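Local coordinates for adhesion and penetration protein autotransporter (Haemophilus influenzae, PDB 3SYJ), which promotes adherence to and invasion of host cells as a self-associating beta-helical autotransporter adhesin, and is probably also a serine protease, at residues E338-M343 against I356-G361; N287-I292 against E301-L306; L917-K922 against L939-G944; Q905-E910 against D943-L948. All coordinates share one frame; numbering follows the deposited sequence.

The four contacts sit near the two ends of the elongated passenger, with contacts 1 and 3 about 103 Å apart between centres. Contacts 1 and 2 lie together near the start of the beta-helix, where the Glu338 carboxylate of contact 1 binds the backbone of Thr305 in contact 2. Contacts 3 and 4, about 8 Å apart between centres, share Asp943 and Gly944 at the turn of the hairpin of strands 935-942 and 945-949. Contact 1 is buried and turns on one amide bond, whereas contact 3 lies at the surface and rests on a lysine ammonium and one backbone bond. Contacts 2 and 4 are partly buried antiparallel pairings, each with one apolar and one more polar face.

Contact 1: E338-M343 against I356-G361; sequences ETLYFM and INQGAG
The flat amide of Gln358 meets Glu338 O, tilted somewhat from its plane, on one side and Leu340 on the other. Glu338 O lies 18° out of that plane, while Leu340 CD1 stands over NE2, 3.6 Å from that nitrogen. Gln358 NE2 donates to Glu338 O at 3.2 Å, in the carbonyl plane, with an N-H...O angle of 154°. Beyond CG the glutamine is extended, and its anti chi2 of 175° carries CD outward from the turn. At its other end, OE1 accepts from Trp379 NE1, so both polar ends are held and the group's rotation is fixed.

Glu338 O also receives a CA-H...O contact from Gly361 CA at 3.3 Å. Glycine suits this place because a CB here would point straight into that oxygen. Gly361 closes a type II' turn from Gln358, with its N bonded to Gln358 O at 3.1 Å; Gly359, with positive phi, takes the second position. Asn357 OD1 accepts from Gly359 N at 3.0 Å, making an Asx turn at the entry. Thr339 OG1 lies 3.5 Å from Gly361 CA and bonds Gly362 N.

This turn leads into strand 363-366, which pairs in parallel with strand 340-343 in the next rung of the beta-helix. A neutral amide thus satisfies a buried loop carbonyl with no charge of its own, while the nearby Glu338 carboxylate is met by Thr269 and Thr305.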
loop_
_atom_site.group_PDB
_atom_site.type_symbol
_atom_site.label_atom_id
_atom_site.label_comp_id
_atom_site.label_asym_id
_atom_site.label_seq_id
_atom_site.Cartn_x
_atom_site.Cartn_y
_atom_site.Cartn_z
ATOM N N GLU A 338 34.847 59.631 -30.221
ATOM C CA GLU A 338 34.513 58.628 -31.222
ATOM C C GLU A 338 34.413 57.234 -30.595
ATOM O O GLU A 338 34.995 56.963 -29.546
ATOM C CB GLU A 338 35.542 58.625 -32.354
ATOM C CG GLU A 338 36.973 58.326 -31.910
ATOM C CD GLU A 338 37.941 58.229 -33.078
ATOM O OE1 GLU A 338 37.783 57.308 -33.905
ATOM O OE2 GLU A 338 38.863 59.068 -33.170
ATOM N N THR A 339 33.658 56.357 -31.240
ATOM C CA THR A 339 33.527 54.983 -30.782
ATOM C C THR A 339 34.652 54.135 -31.379
ATOM O O THR A 339 35.056 54.345 -32.519
ATOM C CB THR A 339 32.138 54.427 -31.145
ATOM O OG1 THR A 339 31.160 55.067 -30.318
ATOM C CG2 THR A 339 32.068 52.918 -30.938
ATOM N N LEU A 340 35.179 53.198 -30.599
ATOM C CA LEU A 340 36.320 52.409 -31.050
ATOM C C LEU A 340 35.926 50.958 -31.205
ATOM O O LEU A 340 35.089 50.455 -30.458
ATOM C CB LEU A 340 37.475 52.516 -30.062
ATOM C CG LEU A 340 38.012 53.916 -29.789
ATOM C CD1 LEU A 340 38.905 53.869 -28.560
ATOM C CD2 LEU A 340 38.758 54.479 -30.996
ATOM N N TYR A 341 36.533 50.288 -32.177
ATOM C CA TYR A 341 36.229 48.888 -32.447
ATOM C C TYR A 341 37.510 48.068 -32.420
ATOM O O TYR A 341 38.421 48.299 -33.213
ATOM C CB TYR A 341 35.514 48.728 -33.798
ATOM C CG TYR A 341 35.172 47.294 -34.157
ATOM C CD1 TYR A 341 34.071 46.657 -33.595
ATOM C CD2 TYR A 341 35.948 46.578 -35.064
ATOM C CE1 TYR A 341 33.758 45.341 -33.920
ATOM C CE2 TYR A 341 35.641 45.266 -35.399
ATOM C CZ TYR A 341 34.548 44.651 -34.822
ATOM O OH TYR A 341 34.243 43.345 -35.155
ATOM N N PHE A 342 37.572 47.119 -31.490
ATOM C CA PHE A 342 38.742 46.276 -31.314
ATOM C C PHE A 342 38.384 44.847 -31.670
ATOM O O PHE A 342 37.440 44.274 -31.118
ATOM C CB PHE A 342 39.202 46.284 -29.859
ATOM C CG PHE A 342 39.784 47.591 -29.390
ATOM C CD1 PHE A 342 41.146 47.830 -29.477
ATOM C CD2 PHE A 342 38.977 48.557 -28.806
ATOM C CE1 PHE A 342 41.692 49.023 -29.018
ATOM C CE2 PHE A 342 39.513 49.758 -28.349
ATOM C CZ PHE A 342 40.872 49.989 -28.454
ATOM N N MET A 343 39.152 44.267 -32.580
ATOM C CA MET A 343 38.985 42.871 -32.939
ATOM C C MET A 343 40.300 42.105 -32.761
ATOM O O MET A 343 41.370 42.637 -33.035
ATOM C CB MET A 343 38.510 42.763 -34.385
ATOM C CG MET A 343 38.151 41.351 -34.815
ATOM S SD MET A 343 38.106 41.196 -36.611
ATOM C CE MET A 343 37.654 42.868 -37.091
ATOM N N ILE A 356 40.750 57.693 -19.234
ATOM C CA ILE A 356 40.085 57.925 -20.506
ATOM C C ILE A 356 38.627 58.320 -20.318
ATOM O O ILE A 356 37.847 57.605 -19.682
ATOM C CB ILE A 356 40.159 56.692 -21.415
ATOM C CG1 ILE A 356 41.610 56.424 -21.817
ATOM C CG2 ILE A 356 39.278 56.891 -22.650
ATOM C CD1 ILE A 356 42.169 57.447 -22.783
ATOM N N ASN A 357 38.256 59.458 -20.868
ATOM C CA ASN A 357 36.892 59.896 -21.009
ATOM C C ASN A 357 36.546 60.049 -22.476
ATOM O O ASN A 357 36.870 61.008 -23.115
ATOM C CB ASN A 357 36.649 61.193 -20.249
ATOM C CG ASN A 357 35.202 61.608 -20.220
ATOM O OD1 ASN A 357 34.355 61.040 -20.848
ATOM N ND2 ASN A 357 34.935 62.592 -19.451
ATOM N N GLN A 358 35.892 59.026 -22.967
ATOM C CA GLN A 358 35.473 58.909 -24.328
ATOM C C GLN A 358 34.242 59.769 -24.692
ATOM O O GLN A 358 33.887 59.894 -25.819
ATOM C CB GLN A 358 35.237 57.436 -24.600
ATOM C CG GLN A 358 35.936 56.891 -25.799
ATOM C CD GLN A 358 35.778 55.407 -25.984
ATOM O OE1 GLN A 358 35.698 54.669 -25.051
ATOM N NE2 GLN A 358 35.748 54.998 -27.181
ATOM N N GLY A 359 33.622 60.363 -23.704
ATOM C CA GLY A 359 32.409 61.089 -23.913
ATOM C C GLY A 359 31.295 60.216 -24.414
ATOM O O GLY A 359 30.899 59.313 -23.740
ATOM N N ALA A 360 30.818 60.483 -25.619
ATOM C CA ALA A 360 29.731 59.674 -26.179
ATOM C C ALA A 360 30.251 58.496 -27.001
ATOM O O ALA A 360 29.472 57.671 -27.500
ATOM C CB ALA A 360 28.802 60.533 -27.023
ATOM N N GLY A 361 31.570 58.426 -27.154
ATOM C CA GLY A 361 32.187 57.293 -27.816
ATOM C C GLY A 361 32.101 56.074 -26.914
ATOM O O GLY A 361 32.217 56.190 -25.690
#

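Contact 2: N287-I292 against E301-L306; sequences NGQGSI and EIKITL
Gly290 and Ile304, and likewise Ile292 and Ile302, are hydrogen-bonded pairs of an antiparallel beta hairpin formed by strands 289-294 and 301-308. In the backbone, each pair is bonded in both directions: Ile292 N reaches Ile302 O at 2.8 Å, and Ile304 N reaches Gly290 O at 2.9 Å with a nearly straight N-H...O angle of 174°. Leu306 N continues the series to Gly288 O at 3.0 Å, where the positive phi of Gly288 is easily taken up by a residue without a side chain.

Apolar contacts gather on the face of Ile292, Ile302 and Ile304. Ile292 CD1 meets Ile304 CG2 at 3.9 Å, the two branched chains crossing at about a right angle. Leu340 and Ile282 pack against Ile292 and Ile304, so bulky apolar residues suit this buried side, and beta-branched ones suit a strand.

Polar and charged residues occupy the other face, with Ser291, Lys303 and Gln289. Lys303 is bent at chi2, chi3 and chi4 and folds back over the neighbouring strand, CE lying 3.2 Å from Gly290 O.

Gly290 itself leaves room on the apolar face: Ile304 CG1, at chi1 65°, rests 3.5 Å from Gly290 C, and Leu306 CD1 comes to 3.9 Å from Gly290 CA.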
loop_
_atom_site.group_PDB
_atom_site.type_symbol
_atom_site.label_atom_id
_atom_site.label_comp_id
_atom_site.label_asym_id
_atom_site.label_seq_id
_atom_site.Cartn_x
_atom_site.Cartn_y
_atom_site.Cartn_z
ATOM N N ASN A 287 41.641 67.980 -23.549
ATOM C CA ASN A 287 41.254 68.748 -24.723
ATOM C C ASN A 287 40.715 67.843 -25.835
ATOM O O ASN A 287 40.702 68.206 -27.012
ATOM C CB ASN A 287 42.402 69.649 -25.208
ATOM C CG ASN A 287 43.313 68.960 -26.208
ATOM O OD1 ASN A 287 43.669 67.789 -26.048
ATOM N ND2 ASN A 287 43.699 69.691 -27.252
ATOM N N GLY A 288 40.262 66.656 -25.443
ATOM C CA GLY A 288 39.655 65.728 -26.372
ATOM C C GLY A 288 40.625 65.099 -27.349
ATOM O O GLY A 288 40.212 64.546 -28.364
ATOM N N GLN A 289 41.917 65.174 -27.059
ATOM C CA GLN A 289 42.894 64.511 -27.914
ATOM C C GLN A 289 43.429 63.224 -27.306
ATOM O O GLN A 289 43.774 63.170 -26.124
ATOM C CB GLN A 289 44.025 65.455 -28.309
ATOM C CG GLN A 289 43.890 65.929 -29.740
ATOM C CD GLN A 289 44.548 67.267 -29.978
ATOM O OE1 GLN A 289 44.856 67.999 -29.034
ATOM N NE2 GLN A 289 44.761 67.601 -31.249
ATOM N N GLY A 290 43.477 62.181 -28.124
ATOM C CA GLY A 290 43.872 60.874 -27.647
ATOM C C GLY A 290 44.723 60.126 -28.647
ATOM O O GLY A 290 44.845 60.526 -29.810
ATOM N N SER A 291 45.307 59.026 -28.188
ATOM C CA SER A 291 46.177 58.228 -29.040
ATOM C C SER A 291 46.134 56.751 -28.676
ATOM O O SER A 291 46.032 56.389 -27.502
ATOM C CB SER A 291 47.611 58.746 -28.951
ATOM O OG SER A 291 48.314 58.450 -30.136
ATOM N N ILE A 292 46.203 55.904 -29.693
ATOM C CA ILE A 292 46.286 54.467 -29.498
ATOM C C ILE A 292 47.566 53.965 -30.145
ATOM O O ILE A 292 47.755 54.092 -31.351
ATOM C CB ILE A 292 45.093 53.725 -30.138
ATOM C CG1 ILE A 292 43.801 53.990 -29.363
ATOM C CG2 ILE A 292 45.361 52.233 -30.195
ATOM C CD1 ILE A 292 42.570 53.369 -30.009
ATOM N N GLU A 301 51.195 54.400 -34.379
ATOM C CA GLU A 301 50.300 55.267 -33.616
ATOM C C GLU A 301 49.053 55.738 -34.381
ATOM O O GLU A 301 49.130 56.124 -35.548
ATOM C CB GLU A 301 51.069 56.464 -33.046
ATOM C CG GLU A 301 50.180 57.562 -32.472
ATOM C CD GLU A 301 50.926 58.465 -31.497
ATOM O OE1 GLU A 301 51.911 57.981 -30.890
ATOM O OE2 GLU A 301 50.529 59.647 -31.332
ATOM N N ILE A 302 47.909 55.706 -33.700
ATOM C CA ILE A 302 46.635 56.139 -34.274
ATOM C C ILE A 302 46.017 57.242 -33.419
ATOM O O ILE A 302 45.821 57.052 -32.222
ATOM C CB ILE A 302 45.622 54.979 -34.343
ATOM C CG1 ILE A 302 46.169 53.818 -35.181
ATOM C CG2 ILE A 302 44.298 55.462 -34.903
ATOM C CD1 ILE A 302 46.945 52.771 -34.384
ATOM N N LYS A 303 45.709 58.389 -34.021
ATOM C CA LYS A 303 45.098 59.491 -33.275
ATOM C C LYS A 303 43.610 59.215 -33.084
ATOM O O LYS A 303 42.944 58.768 -34.011
ATOM C CB LYS A 303 45.273 60.818 -34.021
ATOM C CG LYS A 303 46.681 61.409 -33.994
ATOM C CD LYS A 303 47.191 61.655 -32.566
ATOM C CE LYS A 303 46.286 62.595 -31.748
ATOM N NZ LYS A 303 46.404 64.050 -32.104
ATOM N N ILE A 304 43.085 59.483 -31.895
ATOM C CA ILE A 304 41.649 59.344 -31.656
ATOM C C ILE A 304 41.077 60.590 -30.968
ATOM O O ILE A 304 41.819 61.369 -30.371
ATOM C CB ILE A 304 41.334 58.102 -30.812
ATOM C CG1 ILE A 304 41.923 58.248 -29.409
ATOM C CG2 ILE A 304 41.863 56.858 -31.493
ATOM C CD1 ILE A 304 41.642 57.078 -28.486
ATOM N N THR A 305 39.761 60.777 -31.056
ATOM C CA THR A 305 39.112 61.922 -30.411
ATOM C C THR A 305 38.284 61.484 -29.215
ATOM O O THR A 305 37.629 60.443 -29.255
ATOM C CB THR A 305 38.221 62.710 -31.387
ATOM O OG1 THR A 305 37.174 61.860 -31.878
ATOM C CG2 THR A 305 39.042 63.219 -32.556
ATOM N N LEU A 306 38.326 62.282 -28.151
ATOM C CA LEU A 306 37.650 61.946 -26.902
ATOM C C LEU A 306 36.778 63.101 -26.429
ATOM O O LEU A 306 36.603 64.092 -27.139
ATOM C CB LEU A 306 38.673 61.609 -25.812
ATOM C CG LEU A 306 39.735 60.555 -26.122
ATOM C CD1 LEU A 306 40.884 60.657 -25.134
ATOM C CD2 LEU A 306 39.142 59.160 -26.097
#

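Contact 3: L917-K922 against L939-G944; sequences LSDKLK and LVKNDG
Leu917 N donates to Gly944 O at 3.1 Å, a straight bond of 168° that lies in the carbonyl plane on a lone pair and ties the loop before strand 921-925 to a hairpin turn. Asp943 and Gly944 both have positive phi, as in a type I' turn between strands 935-942 and 945-949, and glycine adopts this conformation readily.

The side chain that spans the gap is Lys941. Its chain is extended from CG to NZ, with chi1 of 177° setting CG anti to the backbone N, and the ammonium arrives among the oxygens of the loop. NZ donates to Leu917 O at 2.8 Å from above that carbonyl plane, and Ser918 O is 3.0 Å from NZ. Asp919 OD2 forms a salt bridge to NZ at 3.6 Å, the two side chains crossing at about a right angle. Ser918 shapes the loop through an ST turn, its OG accepting from Lys920 N at 3.0 Å. Leu917 turns its apolar branch inward, onto Phe946, Val909 and Leu881.

A long, flexible cation thus gathers oxygens of the loop at the surface. The carboxylate of Asp919 would help to stabilise the charge on Lys941, though its reach suggests a modest contribution, while the main-chain bonds hold the loop more closely.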
loop_
_atom_site.group_PDB
_atom_site.type_symbol
_atom_site.label_atom_id
_atom_site.label_comp_id
_atom_site.label_asym_id
_atom_site.label_seq_id
_atom_site.Cartn_x
_atom_site.Cartn_y
_atom_site.Cartn_z
ATOM N N LEU A 917 -24.189 -5.513 27.389
ATOM C CA LEU A 917 -24.154 -4.098 27.033
ATOM C C LEU A 917 -24.878 -3.251 28.071
ATOM O O LEU A 917 -25.881 -3.676 28.640
ATOM C CB LEU A 917 -24.783 -3.875 25.657
ATOM C CG LEU A 917 -24.065 -4.499 24.459
ATOM C CD1 LEU A 917 -24.858 -4.260 23.186
ATOM C CD2 LEU A 917 -22.652 -3.947 24.324
ATOM N N SER A 918 -24.368 -2.047 28.300
ATOM C CA SER A 918 -24.913 -1.149 29.313
ATOM C C SER A 918 -26.406 -0.874 29.139
ATOM O O SER A 918 -26.942 -0.952 28.035
ATOM C CB SER A 918 -24.130 0.169 29.323
ATOM O OG SER A 918 -24.701 1.105 30.219
ATOM N N ASP A 919 -27.071 -0.556 30.245
ATOM C CA ASP A 919 -28.470 -0.148 30.219
ATOM C C ASP A 919 -28.623 1.302 29.774
ATOM O O ASP A 919 -29.730 1.759 29.475
ATOM C CB ASP A 919 -29.107 -0.331 31.594
ATOM C CG ASP A 919 -29.844 -1.647 31.719
ATOM O OD1 ASP A 919 -31.016 -1.622 32.160
ATOM O OD2 ASP A 919 -29.262 -2.700 31.364
ATOM N N LYS A 920 -27.504 2.022 29.747
ATOM C CA LYS A 920 -27.487 3.406 29.293
ATOM C C LYS A 920 -27.466 3.439 27.771
ATOM O O LYS A 920 -27.611 4.494 27.156
ATOM C CB LYS A 920 -26.270 4.136 29.857
ATOM C CG LYS A 920 -26.167 4.093 31.369
ATOM C CD LYS A 920 -24.813 4.592 31.849
ATOM C CE LYS A 920 -23.687 3.716 31.321
ATOM N NZ LYS A 920 -22.359 4.136 31.845
ATOM N N LEU A 921 -27.276 2.268 27.172
ATOM C CA LEU A 921 -27.322 2.110 25.725
ATOM C C LEU A 921 -28.770 1.880 25.272
ATOM O O LEU A 921 -29.459 1.003 25.789
ATOM C CB LEU A 921 -26.441 0.928 25.319
ATOM C CG LEU A 921 -25.974 0.786 23.872
ATOM C CD1 LEU A 921 -25.330 2.070 23.379
ATOM C CD2 LEU A 921 -25.005 -0.380 23.760
ATOM N N LYS A 922 -29.236 2.670 24.314
ATOM C CA LYS A 922 -30.616 2.553 23.865
ATOM C C LYS A 922 -30.733 2.535 22.342
ATOM O O LYS A 922 -30.253 3.445 21.662
ATOM C CB LYS A 922 -31.463 3.682 24.451
ATOM C CG LYS A 922 -32.930 3.640 24.043
ATOM C CD LYS A 922 -33.700 4.814 24.638
ATOM C CE LYS A 922 -35.196 4.714 24.355
ATOM N NZ LYS A 922 -35.978 5.758 25.087
ATOM N N LEU A 939 -36.989 -5.666 17.293
ATOM C CA LEU A 939 -35.740 -5.482 18.027
ATOM C C LEU A 939 -35.941 -5.698 19.519
ATOM O O LEU A 939 -36.849 -5.126 20.124
ATOM C CB LEU A 939 -35.149 -4.090 17.776
ATOM C CG LEU A 939 -33.778 -3.820 18.409
ATOM C CD1 LEU A 939 -32.694 -4.720 17.819
ATOM C CD2 LEU A 939 -33.396 -2.361 18.246
ATOM N N VAL A 940 -35.082 -6.521 20.110
ATOM C CA VAL A 940 -35.163 -6.826 21.530
ATOM C C VAL A 940 -33.779 -6.805 22.163
ATOM O O VAL A 940 -32.776 -7.054 21.491
ATOM C CB VAL A 940 -35.765 -8.222 21.761
ATOM C CG1 VAL A 940 -37.211 -8.263 21.293
ATOM C CG2 VAL A 940 -34.935 -9.285 21.043
ATOM N N LYS A 941 -33.715 -6.504 23.455
ATOM C CA LYS A 941 -32.471 -6.702 24.178
ATOM C C LYS A 941 -32.540 -8.024 24.929
ATOM O O LYS A 941 -33.160 -8.132 25.985
ATOM C CB LYS A 941 -32.155 -5.543 25.124
ATOM C CG LYS A 941 -30.881 -5.783 25.926
ATOM C CD LYS A 941 -30.307 -4.500 26.488
ATOM C CE LYS A 941 -29.072 -4.777 27.323
ATOM N NZ LYS A 941 -28.554 -3.535 27.959
ATOM N N ASN A 942 -31.902 -9.035 24.358
ATOM C CA ASN A 942 -31.962 -10.377 24.901
ATOM C C ASN A 942 -30.571 -10.886 25.229
ATOM O O ASN A 942 -29.702 -10.938 24.361
ATOM C CB ASN A 942 -32.634 -11.313 23.898
ATOM C CG ASN A 942 -32.313 -12.766 24.157
ATOM O OD1 ASN A 942 -31.822 -13.467 23.275
ATOM N ND2 ASN A 942 -32.578 -13.226 25.374
ATOM N N ASP A 943 -30.355 -11.246 26.487
ATOM C CA ASP A 943 -29.087 -11.838 26.882
ATOM C C ASP A 943 -27.925 -10.861 26.668
ATOM O O ASP A 943 -26.854 -11.240 26.187
ATOM C CB ASP A 943 -28.865 -13.134 26.099
ATOM C CG ASP A 943 -27.632 -13.883 26.547
ATOM O OD1 ASP A 943 -27.304 -13.818 27.752
ATOM O OD2 ASP A 943 -26.993 -14.536 25.691
ATOM N N GLY A 944 -28.155 -9.600 27.022
ATOM C CA GLY A 944 -27.122 -8.579 26.969
ATOM C C GLY A 944 -26.787 -8.025 25.594
ATOM O O GLY A 944 -25.883 -7.196 25.465
#

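Contact 4: Q905-E910 against D943-L948; sequences QLTLVE and DGEFRL
Thr907 and Arg947 lie side by side, pointing the same way, and Arg947 NE donates to Thr907 OG1 at 3.0 Å. Arg947 is extended from CG, and an anti chi3 of 172° places NE there. The hydroxyl oxygen sits at the guanidinium edge, 3° from its plane. Threonine suits this position because OG1 can accept while CG2 faces Glu945.

Beside them the backbones pair antiparallel, Leu948 N bonding Leu906 O at 2.7 Å. Leu906, Val909, Phe946 and Leu948 share the opposite, apolar face, where Val909 CB meets Phe946 CB at 3.8 Å. Leu908, in the bulge, lays CD1 obliquely across Leu948 CG at 3.7 Å. Phe946 O accepts from both Leu908 N and Val909 N, the mark of a classic beta bulge, which shifts the register by one residue where strand 906-911 turns a corner.

A second layer positions the arginine. Glu945 CB packs over one guanidinium face, offset toward its rim, and Glu945 OE1 receives Arg947 NH2 at 2.8 Å in a salt bridge, with Asp943 contributing a longer one. Glu945 OE2 accepts from Ser911 N. It lies 4.4 Å from Glu910 OE1, like charges whose repulsion, if both are ionised, Arg947 would probably ease.

Strand 945-949 lies between strand 906-911 and its hairpin partner 935-942, near the C-terminal end of the modelled beta-helix. Strand 875-881 runs parallel along the other side of 906-911, and Phe923 meets the Phe946 ring edge-to-face.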
loop_
_atom_site.group_PDB
_atom_site.type_symbol
_atom_site.label_atom_id
_atom_site.label_comp_id
_atom_site.label_asym_id
_atom_site.label_seq_id
_atom_site.Cartn_x
_atom_site.Cartn_y
_atom_site.Cartn_z
ATOM N N GLN A 905 -32.474 -16.053 16.050
ATOM C CA GLN A 905 -32.320 -14.624 16.285
ATOM C C GLN A 905 -31.128 -14.093 15.488
ATOM O O GLN A 905 -30.126 -14.784 15.320
ATOM C CB GLN A 905 -32.126 -14.336 17.779
ATOM C CG GLN A 905 -33.329 -14.670 18.649
ATOM C CD GLN A 905 -33.210 -14.105 20.053
ATOM O OE1 GLN A 905 -32.123 -14.047 20.622
ATOM N NE2 GLN A 905 -34.333 -13.686 20.619
ATOM N N LEU A 906 -31.241 -12.871 14.984
ATOM C CA LEU A 906 -30.113 -12.232 14.323
ATOM C C LEU A 906 -29.558 -11.116 15.197
ATOM O O LEU A 906 -30.212 -10.094 15.403
ATOM C CB LEU A 906 -30.520 -11.675 12.959
ATOM C CG LEU A 906 -29.350 -11.131 12.143
ATOM C CD1 LEU A 906 -28.262 -12.180 12.023
ATOM C CD2 LEU A 906 -29.809 -10.677 10.772
ATOM N N THR A 907 -28.356 -11.320 15.723
ATOM C CA THR A 907 -27.700 -10.293 16.522
ATOM C C THR A 907 -27.288 -9.120 15.630
ATOM O O THR A 907 -26.691 -9.320 14.572
ATOM C CB THR A 907 -26.461 -10.860 17.261
ATOM O OG1 THR A 907 -26.847 -11.996 18.046
ATOM C CG2 THR A 907 -25.835 -9.806 18.172
ATOM N N LEU A 908 -27.625 -7.903 16.048
ATOM C CA LEU A 908 -27.222 -6.707 15.316
ATOM C C LEU A 908 -26.165 -5.935 16.098
ATOM O O LEU A 908 -25.139 -5.530 15.547
ATOM C CB LEU A 908 -28.429 -5.813 15.020
ATOM C CG LEU A 908 -29.383 -6.345 13.950
ATOM C CD1 LEU A 908 -30.476 -5.333 13.658
ATOM C CD2 LEU A 908 -28.620 -6.700 12.680
ATOM N N VAL A 909 -26.422 -5.744 17.387
ATOM C CA VAL A 909 -25.485 -5.076 18.274
ATOM C C VAL A 909 -25.037 -6.034 19.369
ATOM O O VAL A 909 -25.861 -6.567 20.110
ATOM C CB VAL A 909 -26.123 -3.842 18.928
ATOM C CG1 VAL A 909 -25.099 -3.118 19.783
ATOM C CG2 VAL A 909 -26.690 -2.912 17.864
ATOM N N GLU A 910 -23.731 -6.250 19.472
ATOM C CA GLU A 910 -23.193 -7.216 20.423
ATOM C C GLU A 910 -22.103 -6.624 21.300
ATOM O O GLU A 910 -21.681 -5.481 21.115
ATOM C CB GLU A 910 -22.633 -8.432 19.682
ATOM C CG GLU A 910 -21.523 -8.090 18.699
ATOM C CD GLU A 910 -21.101 -9.274 17.844
ATOM O OE1 GLU A 910 -21.089 -10.412 18.357
ATOM O OE2 GLU A 910 -20.774 -9.058 16.657
ATOM N N ASP A 943 -30.355 -11.246 26.487
ATOM C CA ASP A 943 -29.087 -11.838 26.882
ATOM C C ASP A 943 -27.925 -10.861 26.668
ATOM O O ASP A 943 -26.854 -11.240 26.187
ATOM C CB ASP A 943 -28.865 -13.134 26.099
ATOM C CG ASP A 943 -27.632 -13.883 26.547
ATOM O OD1 ASP A 943 -27.304 -13.818 27.752
ATOM O OD2 ASP A 943 -26.993 -14.536 25.691
ATOM N N GLY A 944 -28.155 -9.600 27.022
ATOM C CA GLY A 944 -27.122 -8.579 26.969
ATOM C C GLY A 944 -26.787 -8.025 25.594
ATOM O O GLY A 944 -25.883 -7.196 25.465
ATOM N N GLU A 945 -27.507 -8.476 24.569
ATOM C CA GLU A 945 -27.260 -8.038 23.196
ATOM C C GLU A 945 -28.559 -7.653 22.497
ATOM O O GLU A 945 -29.636 -8.087 22.901
ATOM C CB GLU A 945 -26.546 -9.136 22.404
ATOM C CG GLU A 945 -25.304 -9.665 23.093
ATOM C CD GLU A 945 -24.430 -10.506 22.185
ATOM O OE1 GLU A 945 -24.969 -11.350 21.435
ATOM O OE2 GLU A 945 -23.195 -10.324 22.229
ATOM N N PHE A 946 -28.450 -6.838 21.450
ATOM C CA PHE A 946 -29.618 -6.384 20.695
ATOM C C PHE A 946 -29.817 -7.213 19.435
ATOM O O PHE A 946 -28.998 -7.172 18.514
ATOM C CB PHE A 946 -29.506 -4.892 20.361
ATOM C CG PHE A 946 -29.611 -4.003 21.563
ATOM C CD1 PHE A 946 -30.822 -3.438 21.917
ATOM C CD2 PHE A 946 -28.504 -3.755 22.358
ATOM C CE1 PHE A 946 -30.924 -2.628 23.038
ATOM C CE2 PHE A 946 -28.599 -2.948 23.478
ATOM C CZ PHE A 946 -29.810 -2.383 23.818
ATOM N N ARG A 947 -30.910 -7.968 19.406
ATOM C CA ARG A 947 -31.146 -8.918 18.327
ATOM C C ARG A 947 -32.487 -8.709 17.632
ATOM O O ARG A 947 -33.411 -8.117 18.196
ATOM C CB ARG A 947 -31.067 -10.349 18.860
ATOM C CG ARG A 947 -29.873 -10.615 19.747
ATOM C CD ARG A 947 -29.626 -12.102 19.896
ATOM N NE ARG A 947 -28.368 -12.356 20.590
ATOM C CZ ARG A 947 -28.279 -12.666 21.879
ATOM N NH1 ARG A 947 -29.382 -12.776 22.607
ATOM N NH2 ARG A 947 -27.092 -12.876 22.437
ATOM N N LEU A 948 -32.569 -9.189 16.393
ATOM C CA LEU A 948 -33.827 -9.273 15.662
ATOM C C LEU A 948 -34.514 -10.572 16.043
ATOM O O LEU A 948 -33.926 -11.654 15.961
ATOM C CB LEU A 948 -33.590 -9.237 14.156
ATOM C CG LEU A 948 -33.211 -7.882 13.569
ATOM C CD1 LEU A 948 -33.060 -7.986 12.059
ATOM C CD2 LEU A 948 -34.245 -6.834 13.943
#